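Local coordinates for putative acyl-CoA thioester hydrolase YbhC (Escherichia coli K-12, PDB 3GRH), which is a putative thioesterase of the outer membrane, a lipoprotein of the pectinesterase family that neither binds pectin nor shows pectinesterase activity, at residues A[40-45]-A[405-410]; A[380-385]-A[399-404]; A[46-51]-A[317-322]. One frame throughout, in Å; residues are numbered along the deposited sequence.

Contact 1: A[40-45]-A[405-410]; sequences LSAKEA and WEYNNR
Leu-40 and Ala-45 pack against Trp-405 and Tyr-407 on strand 403-407, the last strand in one parallel face of the right-handed beta-helix characteristic of the pectinesterase family. One backbone bond joins the segments: Leu-40 N donates to Glu-406 O at 2.9 Å, with an N-H...O angle of 167°. The CB of Glu-406 points away from segment 40-45, and its carboxylate forms a salt bridge with Arg-37, just before the segment, so the N-terminal chain is held through backbone and charge alike.

The apolar packing uses Trp-405 and Tyr-407, the residues before and after Glu-406. CG of Leu-40 stands anti to its carbonyl carbon (chi1 -62°), which brings CD2 against the indole of Trp-405 near its rim, 3.8 Å from CE3. A branched, wholly apolar leucine suits this buried place. Tyr-407 has its CG opposite the backbone N, and its ring extends under helix 42-45. Ala-45 CB sits over the centre of that ring, a CH-pi contact of 3.6 Å to the centroid and 8° off the normal; the short methyl allows the helix to come this near. CB of Asn-408 lies on the opposite face, while Leu-40 O approaches the ring edge 3.3 Å from CD1.

Polar bonds within 40-45 shape the helix start. Ser-41 and Glu-44 form a capping box, and Glu-44 also pairs with Arg-394. Ser-41 OG accepts from Glu-44 N at 3.1 Å, and Glu-44 OE1 accepts from Ser-41 N at 2.9 Å through its anti lone pair.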
loop_
_atom_site.group_PDB
_atom_site.type_symbol
_atom_site.label_atom_id
_atom_site.label_comp_id
_atom_site.label_asym_id
_atom_site.label_seq_id
_atom_site.Cartn_x
_atom_site.Cartn_y
_atom_site.Cartn_z
ATOM N N LEU A 40 -20.851 -9.382 -1.168
ATOM C CA LEU A 40 -20.600 -10.804 -1.426
ATOM C C LEU A 40 -21.418 -11.713 -0.547
ATOM O O LEU A 40 -21.771 -11.404 0.589
ATOM C CB LEU A 40 -19.121 -11.137 -1.137
ATOM C CG LEU A 40 -18.069 -10.458 -1.960
ATOM C CD1 LEU A 40 -16.647 -10.839 -1.515
ATOM C CD2 LEU A 40 -18.345 -10.742 -3.438
ATOM N N SER A 41 -21.833 -12.839 -1.133
ATOM C CA SER A 41 -22.383 -13.934 -0.362
ATOM C C SER A 41 -21.308 -14.668 0.390
ATOM O O SER A 41 -20.156 -14.552 0.094
ATOM C CB SER A 41 -23.103 -14.964 -1.246
ATOM O OG SER A 41 -22.195 -15.737 -2.032
ATOM N N ALA A 42 -21.693 -15.455 1.378
ATOM C CA ALA A 42 -20.710 -16.255 2.116
ATOM C C ALA A 42 -19.900 -17.165 1.233
ATOM O O ALA A 42 -18.649 -17.284 1.400
ATOM C CB ALA A 42 -21.403 -17.082 3.202
ATOM N N LYS A 43 -20.576 -17.764 0.263
ATOM C CA LYS A 43 -19.910 -18.651 -0.672
ATOM C C LYS A 43 -18.912 -17.919 -1.511
ATOM O O LYS A 43 -17.791 -18.394 -1.729
ATOM C CB LYS A 43 -20.931 -19.414 -1.527
ATOM C CG LYS A 43 -20.231 -20.447 -2.469
ATOM C CD LYS A 43 -19.497 -21.534 -1.678
ATOM C CE LYS A 43 -19.286 -22.835 -2.501
ATOM N NZ LYS A 43 -18.767 -22.529 -3.888
ATOM N N GLU A 44 -19.319 -16.776 -2.022
ATOM C CA GLU A 44 -18.349 -15.982 -2.778
ATOM C C GLU A 44 -17.192 -15.573 -1.892
ATOM O O GLU A 44 -16.052 -15.496 -2.377
ATOM C CB GLU A 44 -19.028 -14.742 -3.323
ATOM C CG GLU A 44 -19.951 -15.031 -4.509
ATOM C CD GLU A 44 -20.950 -13.902 -4.861
ATOM O OE1 GLU A 44 -21.385 -13.138 -3.995
ATOM O OE2 GLU A 44 -21.365 -13.814 -6.038
ATOM N N ALA A 45 -17.444 -15.213 -0.635
ATOM C CA ALA A 45 -16.374 -14.617 0.167
ATOM C C ALA A 45 -15.338 -15.650 0.536
ATOM O O ALA A 45 -14.233 -15.291 0.938
ATOM C CB ALA A 45 -16.932 -13.995 1.476
ATOM N N TRP A 405 -15.732 -4.940 -3.747
ATOM C CA TRP A 405 -16.702 -5.703 -2.973
ATOM C C TRP A 405 -16.573 -5.580 -1.462
ATOM O O TRP A 405 -15.495 -5.255 -0.984
ATOM C CB TRP A 405 -16.527 -7.193 -3.231
ATOM C CG TRP A 405 -16.309 -7.614 -4.653
ATOM C CD1 TRP A 405 -15.140 -7.827 -5.207
ATOM C CD2 TRP A 405 -17.301 -7.850 -5.685
ATOM N NE1 TRP A 405 -15.297 -8.245 -6.533
ATOM C CE2 TRP A 405 -16.611 -8.204 -6.857
ATOM C CE3 TRP A 405 -18.684 -7.767 -5.739
ATOM C CZ2 TRP A 405 -17.271 -8.522 -8.048
ATOM C CZ3 TRP A 405 -19.332 -8.076 -6.925
ATOM C CH2 TRP A 405 -18.663 -8.460 -8.038
ATOM N N GLU A 406 -17.701 -5.799 -0.758
ATOM C CA GLU A 406 -17.718 -5.802 0.678
ATOM C C GLU A 406 -18.338 -7.061 1.166
ATOM O O GLU A 406 -19.134 -7.671 0.486
ATOM C CB GLU A 406 -18.513 -4.664 1.198
ATOM C CG GLU A 406 -17.824 -3.322 1.016
ATOM C CD GLU A 406 -18.642 -2.269 1.566
ATOM O OE1 GLU A 406 -18.717 -2.030 2.843
ATOM O OE2 GLU A 406 -19.362 -1.751 0.710
ATOM N N TYR A 407 -17.943 -7.482 2.338
ATOM C CA TYR A 407 -18.545 -8.615 3.057
ATOM C C TYR A 407 -18.487 -8.465 4.575
ATOM O O TYR A 407 -17.420 -8.207 5.132
ATOM C CB TYR A 407 -17.829 -9.900 2.681
ATOM C CG TYR A 407 -18.336 -11.135 3.371
ATOM C CD1 TYR A 407 -19.570 -11.642 3.086
ATOM C CD2 TYR A 407 -17.533 -11.813 4.297
ATOM C CE1 TYR A 407 -20.024 -12.778 3.684
ATOM C CE2 TYR A 407 -18.010 -12.918 4.937
ATOM C CZ TYR A 407 -19.238 -13.413 4.585
ATOM O OH TYR A 407 -19.690 -14.545 5.227
ATOM N N ASN A 408 -19.658 -8.505 5.228
ATOM C CA ASN A 408 -19.679 -8.563 6.710
ATOM C C ASN A 408 -19.005 -7.367 7.422
ATOM O O ASN A 408 -18.347 -7.514 8.452
ATOM C CB ASN A 408 -19.040 -9.866 7.171
ATOM C CG ASN A 408 -19.457 -10.226 8.561
ATOM O OD1 ASN A 408 -20.619 -10.042 8.941
ATOM N ND2 ASN A 408 -18.515 -10.722 9.371
ATOM N N ASN A 409 -19.235 -6.176 6.895
ATOM C CA ASN A 409 -18.694 -4.976 7.547
ATOM C C ASN A 409 -19.705 -4.422 8.517
ATOM O O ASN A 409 -20.906 -4.723 8.431
ATOM C CB ASN A 409 -18.248 -3.950 6.546
ATOM C CG ASN A 409 -17.161 -4.457 5.612
ATOM O OD1 ASN A 409 -17.179 -4.190 4.381
ATOM N ND2 ASN A 409 -16.171 -5.070 6.155
ATOM N N ARG A 410 -19.213 -3.584 9.415
ATOM C CA ARG A 410 -20.007 -2.996 10.486
ATOM C C ARG A 410 -19.644 -1.533 10.631
ATOM O O ARG A 410 -18.792 -1.014 9.937
ATOM C CB ARG A 410 -19.759 -3.738 11.772
ATOM C CG ARG A 410 -18.389 -3.621 12.319
ATOM C CD ARG A 410 -18.147 -4.629 13.424
ATOM N NE ARG A 410 -16.882 -4.385 14.095
ATOM C CZ ARG A 410 -15.733 -4.855 13.630
ATOM N NH1 ARG A 410 -15.718 -5.648 12.585
ATOM N NH2 ARG A 410 -14.606 -4.549 14.232
#

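Contact 2: A[380-385]-A[399-404]; sequences AGNTGS and TNYNRM
Ala-380 and Asn-382 pack against Tyr-401, where the loop after strand 369-373 meets the approach to strand 403-407. The tight part is at Ala-380, whose carbonyl oxygen accepts from Asn-402 N at 2.8 Å in a nearly straight bond (167°). The same oxygen lies in the plane of the Tyr-401 ring at its edge, 3.5 Å from Tyr-401 CB, and Ala-380 CB rests 4.0 Å from CD1. Next to the Ala-380 bond a water extends the link: it accepts from Asn-382 N at 2.8 Å and donates to Asn-402 O at 2.7 Å.

A stack continues the packing. CG of Asn-382 is anti to its own N (chi1 -172°), which carries the amide over the Tyr-401 ring with the planes 19° apart; CB touches first, 3.7 Å from Tyr-401 CG. Asparagine suits the place because its flat amide can lie on a ring while OD1 accepts from Gly-384 N, which lies above the carbonyl plane, an Asx turn that should restrain the amide. Replacing Tyr-401 by an alanine is likely to strip the Asn-382 amide of its stacking surface and open a gap beside Ala-380. Contact is looser at exposed Asn-400, whose O stays 4.3 Å from Ala-380 CB.

Asn-402 lies about 7 Å, side chain to side chain, from Arg-340, which by analogy with relatives may bind substrate. Beyond it the chain runs on into strand 403-407, Arg-403 making a backbone hydrogen bond with Val-352 of strand 351-355, while Ser-385 of strand 385-387 pairs with Gln-393.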
loop_
_atom_site.group_PDB
_atom_site.type_symbol
_atom_site.label_atom_id
_atom_site.label_comp_id
_atom_site.label_asym_id
_atom_site.label_seq_id
_atom_site.Cartn_x
_atom_site.Cartn_y
_atom_site.Cartn_z
ATOM N N ALA A 380 -19.594 0.588 -11.814
ATOM C CA ALA A 380 -20.681 -0.362 -12.129
ATOM C C ALA A 380 -20.556 -1.581 -11.297
ATOM O O ALA A 380 -19.651 -2.369 -11.476
ATOM C CB ALA A 380 -20.592 -0.769 -13.627
ATOM N N GLY A 381 -21.443 -1.739 -10.340
ATOM C CA GLY A 381 -21.400 -2.841 -9.445
ATOM C C GLY A 381 -22.289 -3.938 -9.976
ATOM O O GLY A 381 -23.387 -3.678 -10.472
ATOM N N ASN A 382 -21.820 -5.174 -9.869
ATOM C CA ASN A 382 -22.569 -6.327 -10.378
ATOM C C ASN A 382 -23.374 -6.996 -9.293
ATOM O O ASN A 382 -22.839 -7.491 -8.326
ATOM C CB ASN A 382 -21.617 -7.366 -10.920
ATOM C CG ASN A 382 -22.298 -8.483 -11.639
ATOM O OD1 ASN A 382 -23.573 -8.588 -11.731
ATOM N ND2 ASN A 382 -21.482 -9.330 -12.203
ATOM N N THR A 383 -24.686 -6.930 -9.402
ATOM C CA THR A 383 -25.544 -7.555 -8.407
ATOM C C THR A 383 -26.005 -8.935 -8.842
ATOM O O THR A 383 -26.668 -9.655 -8.107
ATOM C CB THR A 383 -26.731 -6.713 -8.035
ATOM O OG1 THR A 383 -27.519 -6.482 -9.201
ATOM C CG2 THR A 383 -26.286 -5.448 -7.405
ATOM N N GLY A 384 -25.607 -9.327 -10.028
ATOM C CA GLY A 384 -25.805 -10.705 -10.507
ATOM C C GLY A 384 -27.244 -11.127 -10.736
ATOM O O GLY A 384 -28.144 -10.304 -10.913
ATOM N N SER A 385 -27.457 -12.435 -10.708
ATOM C CA SER A 385 -28.807 -12.975 -10.799
ATOM C C SER A 385 -28.924 -14.119 -9.849
ATOM O O SER A 385 -27.982 -14.460 -9.176
ATOM C CB SER A 385 -29.211 -13.423 -12.227
ATOM O OG SER A 385 -28.156 -14.134 -12.879
ATOM N N THR A 399 -15.395 -8.289 -16.843
ATOM C CA THR A 399 -14.773 -7.047 -17.142
ATOM C C THR A 399 -15.775 -5.954 -17.426
ATOM O O THR A 399 -15.390 -4.795 -17.578
ATOM C CB THR A 399 -13.775 -7.131 -18.281
ATOM O OG1 THR A 399 -14.423 -7.655 -19.425
ATOM C CG2 THR A 399 -12.586 -7.988 -17.907
ATOM N N ASN A 400 -17.046 -6.302 -17.557
ATOM C CA ASN A 400 -18.120 -5.344 -17.765
ATOM C C ASN A 400 -18.544 -4.596 -16.515
ATOM O O ASN A 400 -19.311 -3.608 -16.577
ATOM C CB ASN A 400 -19.348 -5.968 -18.402
ATOM C CG ASN A 400 -19.065 -6.598 -19.745
ATOM O OD1 ASN A 400 -19.368 -7.822 -19.959
ATOM N ND2 ASN A 400 -18.452 -5.853 -20.597
ATOM N N TYR A 401 -18.032 -5.066 -15.384
ATOM C CA TYR A 401 -18.309 -4.456 -14.106
ATOM C C TYR A 401 -17.034 -4.235 -13.319
ATOM O O TYR A 401 -15.996 -4.851 -13.585
ATOM C CB TYR A 401 -19.233 -5.378 -13.298
ATOM C CG TYR A 401 -20.540 -5.553 -13.983
ATOM C CD1 TYR A 401 -21.572 -4.644 -13.796
ATOM C CD2 TYR A 401 -20.758 -6.642 -14.736
ATOM C CE1 TYR A 401 -22.761 -4.806 -14.363
ATOM C CE2 TYR A 401 -21.967 -6.802 -15.380
ATOM C CZ TYR A 401 -22.949 -5.884 -15.192
ATOM O OH TYR A 401 -24.168 -6.035 -15.829
ATOM N N ASN A 402 -17.135 -3.444 -12.248
ATOM C CA ASN A 402 -16.008 -3.294 -11.361
ATOM C C ASN A 402 -15.895 -4.516 -10.449
ATOM O O ASN A 402 -16.773 -5.346 -10.402
ATOM C CB ASN A 402 -16.186 -1.994 -10.581
ATOM C CG ASN A 402 -15.794 -0.782 -11.366
ATOM O OD1 ASN A 402 -14.586 -0.416 -11.503
ATOM N ND2 ASN A 402 -16.770 -0.142 -11.950
ATOM N N ARG A 403 -14.800 -4.594 -9.738
ATOM C CA ARG A 403 -14.432 -5.696 -8.863
ATOM C C ARG A 403 -14.075 -5.179 -7.484
ATOM O O ARG A 403 -13.123 -5.598 -6.849
ATOM C CB ARG A 403 -13.236 -6.434 -9.470
ATOM C CG ARG A 403 -13.497 -7.045 -10.781
ATOM C CD ARG A 403 -12.494 -8.119 -11.134
ATOM N NE ARG A 403 -11.158 -7.535 -11.336
ATOM C CZ ARG A 403 -10.056 -8.214 -11.535
ATOM N NH1 ARG A 403 -10.122 -9.507 -11.481
ATOM N NH2 ARG A 403 -8.916 -7.598 -11.752
ATOM N N MET A 404 -14.955 -4.332 -6.976
ATOM C CA MET A 404 -14.862 -3.741 -5.639
ATOM C C MET A 404 -16.063 -4.212 -4.802
ATOM O O MET A 404 -17.239 -3.951 -5.108
ATOM C CB MET A 404 -14.711 -2.208 -5.841
ATOM C CG MET A 404 -13.598 -2.010 -6.762
ATOM S SD MET A 404 -13.649 -0.631 -7.737
ATOM C CE MET A 404 -12.617 0.152 -6.626
HETATM O O HOH W 1 -19.113 -5.453 -9.089
#

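Contact 3: A[46-51]-A[317-322]; sequences QNFDAQ and IYYGFL
Tyr-318 brings its carbonyl oxygen to the edge of the Phe-48 ring, near the ring plane but 4.5 Å from CE1, a loose touch at the outer end of the contact. Tyr-319 follows and supplies the polar link. Its CG is anti to the carbonyl carbon (chi1 -62°), and the ring reaches out from the loop so that OH lies 2.8 Å from Asn-47 O. This is a hydrogen bond across the segments, although the hydroxyl could also turn its proton to a second acceptor. Tyrosine fits because it offers a flat apolar ring with a hydroxyl at its far end: CE1 of Tyr-319 packs 3.9 Å from CD1 of Phe-48, the two side chains meeting at a slant, while Tyr-53 meets the Tyr-319 ring edge-to-face.

Past Gly-320 the chain enters strand 321-324, and Leu-322 points back to segment 46-51. Its CG stands opposite the backbone N (chi1 174°), and its two methyls divide the work. CD1 lies 3.7 Å from Phe-48 O, an oxygen that accepts a hydrogen bond from Arg-355, and CD2 lies 3.8 Å from Ala-50 N, where helix 50-53 begins. Leucine thus provides a branched apolar surface beneath a helix start. Asp-49, its CB pointing away from segment 317-322, caps the helix, and its OD1 hydrogen-bonds His-52. Phe-48 is buried and also packs on Leu-40, Gln-351 and Val-353.

Such packing, in which an N-terminal chain lies across neighbouring strands of a parallel face and covers their apolar side chains, fits a beta-helix with a segment laid along its flank, here within the pectinesterase fold.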
loop_
_atom_site.group_PDB
_atom_site.type_symbol
_atom_site.label_atom_id
_atom_site.label_comp_id
_atom_site.label_asym_id
_atom_site.label_seq_id
_atom_site.Cartn_x
_atom_site.Cartn_y
_atom_site.Cartn_z
ATOM N N GLN A 46 -15.630 -16.938 0.418
ATOM C CA GLN A 46 -14.614 -17.950 0.722
ATOM C C GLN A 46 -13.390 -17.878 -0.211
ATOM O O GLN A 46 -12.302 -18.348 0.142
ATOM C CB GLN A 46 -15.205 -19.350 0.614
ATOM C CG GLN A 46 -16.347 -19.631 1.493
ATOM C CD GLN A 46 -16.857 -21.037 1.281
ATOM O OE1 GLN A 46 -18.059 -21.294 1.324
ATOM N NE2 GLN A 46 -15.931 -21.958 1.013
ATOM N N ASN A 47 -13.563 -17.327 -1.376
ATOM C CA ASN A 47 -12.434 -17.164 -2.324
ATOM C C ASN A 47 -11.576 -15.960 -2.001
ATOM O O ASN A 47 -10.612 -15.733 -2.736
ATOM C CB ASN A 47 -12.926 -16.991 -3.735
ATOM C CG ASN A 47 -13.233 -18.310 -4.419
ATOM O OD1 ASN A 47 -12.888 -19.405 -3.923
ATOM N ND2 ASN A 47 -13.895 -18.220 -5.563
ATOM N N PHE A 48 -11.936 -15.166 -0.999
ATOM C CA PHE A 48 -11.291 -13.883 -0.715
ATOM C C PHE A 48 -10.720 -13.778 0.657
ATOM O O PHE A 48 -11.101 -12.992 1.494
ATOM C CB PHE A 48 -12.256 -12.696 -1.020
ATOM C CG PHE A 48 -12.659 -12.607 -2.422
ATOM C CD1 PHE A 48 -11.738 -12.339 -3.423
ATOM C CD2 PHE A 48 -13.961 -12.821 -2.772
ATOM C CE1 PHE A 48 -12.125 -12.305 -4.736
ATOM C CE2 PHE A 48 -14.358 -12.785 -4.066
ATOM C CZ PHE A 48 -13.434 -12.529 -5.063
ATOM N N ASP A 49 -9.802 -14.671 0.904
ATOM C CA ASP A 49 -9.011 -14.667 2.127
ATOM C C ASP A 49 -7.561 -14.696 1.870
ATOM O O ASP A 49 -7.103 -14.831 0.744
ATOM C CB ASP A 49 -9.504 -15.839 2.961
ATOM C CG ASP A 49 -9.201 -17.169 2.347
ATOM O OD1 ASP A 49 -8.753 -17.218 1.190
ATOM O OD2 ASP A 49 -9.369 -18.211 3.083
ATOM N N ALA A 50 -6.732 -14.526 2.910
ATOM C CA ALA A 50 -5.364 -14.300 2.683
ATOM C C ALA A 50 -4.727 -15.422 1.931
ATOM O O ALA A 50 -3.937 -15.180 1.072
ATOM C CB ALA A 50 -4.656 -14.044 4.067
ATOM N N GLN A 51 -5.127 -16.687 2.166
ATOM C CA GLN A 51 -4.533 -17.803 1.470
ATOM C C GLN A 51 -4.749 -17.802 -0.045
ATOM O O GLN A 51 -3.965 -18.376 -0.822
ATOM C CB GLN A 51 -4.947 -19.123 2.096
ATOM C CG GLN A 51 -6.364 -19.513 1.949
ATOM C CD GLN A 51 -6.745 -20.776 2.739
ATOM O OE1 GLN A 51 -7.677 -20.751 3.553
ATOM N NE2 GLN A 51 -6.034 -21.875 2.490
ATOM N N ILE A 317 -6.039 -11.110 -13.651
ATOM C CA ILE A 317 -5.528 -11.455 -12.293
ATOM C C ILE A 317 -6.669 -11.297 -11.325
ATOM O O ILE A 317 -7.419 -10.312 -11.360
ATOM C CB ILE A 317 -4.324 -10.572 -11.887
ATOM C CG1 ILE A 317 -3.172 -10.877 -12.844
ATOM C CG2 ILE A 317 -3.997 -10.655 -10.403
ATOM C CD1 ILE A 317 -2.597 -12.296 -12.722
ATOM N N TYR A 318 -6.858 -12.287 -10.454
ATOM C CA TYR A 318 -8.060 -12.295 -9.648
ATOM C C TYR A 318 -7.948 -11.575 -8.328
ATOM O O TYR A 318 -8.942 -11.252 -7.699
ATOM C CB TYR A 318 -8.500 -13.736 -9.402
ATOM C CG TYR A 318 -9.005 -14.475 -10.615
ATOM C CD1 TYR A 318 -9.167 -13.852 -11.824
ATOM C CD2 TYR A 318 -9.319 -15.801 -10.513
ATOM C CE1 TYR A 318 -9.614 -14.561 -12.978
ATOM C CE2 TYR A 318 -9.780 -16.526 -11.624
ATOM C CZ TYR A 318 -9.936 -15.905 -12.834
ATOM O OH TYR A 318 -10.391 -16.658 -13.936
ATOM N N TYR A 319 -6.724 -11.283 -7.903
ATOM C CA TYR A 319 -6.486 -10.810 -6.542
ATOM C C TYR A 319 -5.732 -9.570 -6.565
ATOM O O TYR A 319 -4.607 -9.521 -7.102
ATOM C CB TYR A 319 -5.770 -11.878 -5.681
ATOM C CG TYR A 319 -6.582 -13.094 -5.550
ATOM C CD1 TYR A 319 -7.683 -13.058 -4.771
ATOM C CD2 TYR A 319 -6.386 -14.227 -6.303
ATOM C CE1 TYR A 319 -8.519 -14.094 -4.671
ATOM C CE2 TYR A 319 -7.296 -15.299 -6.219
ATOM C CZ TYR A 319 -8.361 -15.200 -5.387
ATOM O OH TYR A 319 -9.283 -16.219 -5.208
ATOM N N GLY A 320 -6.383 -8.505 -6.002
ATOM C CA GLY A 320 -5.823 -7.234 -5.753
ATOM C C GLY A 320 -5.597 -6.951 -4.280
ATOM O O GLY A 320 -4.721 -7.542 -3.708
ATOM N N PHE A 321 -6.493 -6.183 -3.699
ATOM C CA PHE A 321 -6.397 -5.772 -2.310
ATOM C C PHE A 321 -7.367 -6.453 -1.428
ATOM O O PHE A 321 -8.536 -6.576 -1.822
ATOM C CB PHE A 321 -6.546 -4.266 -2.150
ATOM C CG PHE A 321 -5.548 -3.416 -2.893
ATOM C CD1 PHE A 321 -4.342 -3.864 -3.311
ATOM C CD2 PHE A 321 -5.815 -2.107 -3.038
ATOM C CE1 PHE A 321 -3.426 -3.023 -4.034
ATOM C CE2 PHE A 321 -4.945 -1.279 -3.786
ATOM C CZ PHE A 321 -3.768 -1.715 -4.242
ATOM N N LEU A 322 -6.974 -6.868 -0.207
ATOM C CA LEU A 322 -7.942 -7.411 0.742
ATOM C C LEU A 322 -7.749 -6.651 2.017
ATOM O O LEU A 322 -6.614 -6.573 2.462
ATOM C CB LEU A 322 -7.650 -8.873 1.073
ATOM C CG LEU A 322 -8.478 -9.524 2.122
ATOM C CD1 LEU A 322 -9.945 -9.506 1.625
ATOM C CD2 LEU A 322 -7.956 -10.978 2.337
#

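From the N terminus, residues 40-45 meet the last strand of the parallel face, 403-407, so contact 1 closes a loop spanning nearly the whole beta-helix. The chain runs straight on through 46-51 to contact 3, which joins it to strand 321-324, two strands earlier in that face; this loop lies wholly within the first. Contact 2 opens only after contact 3 has closed, and ties the loop at 380-385 to the chain leading into strand 403-407, also within contact 1. None of the loops cross. Leu-40 packs on Phe-48 between contacts 1 and 3, Trp-405 touches Asn-382 between contacts 1 and 2, and Arg-403 probably bonds Ile-317 between contacts 2 and 3.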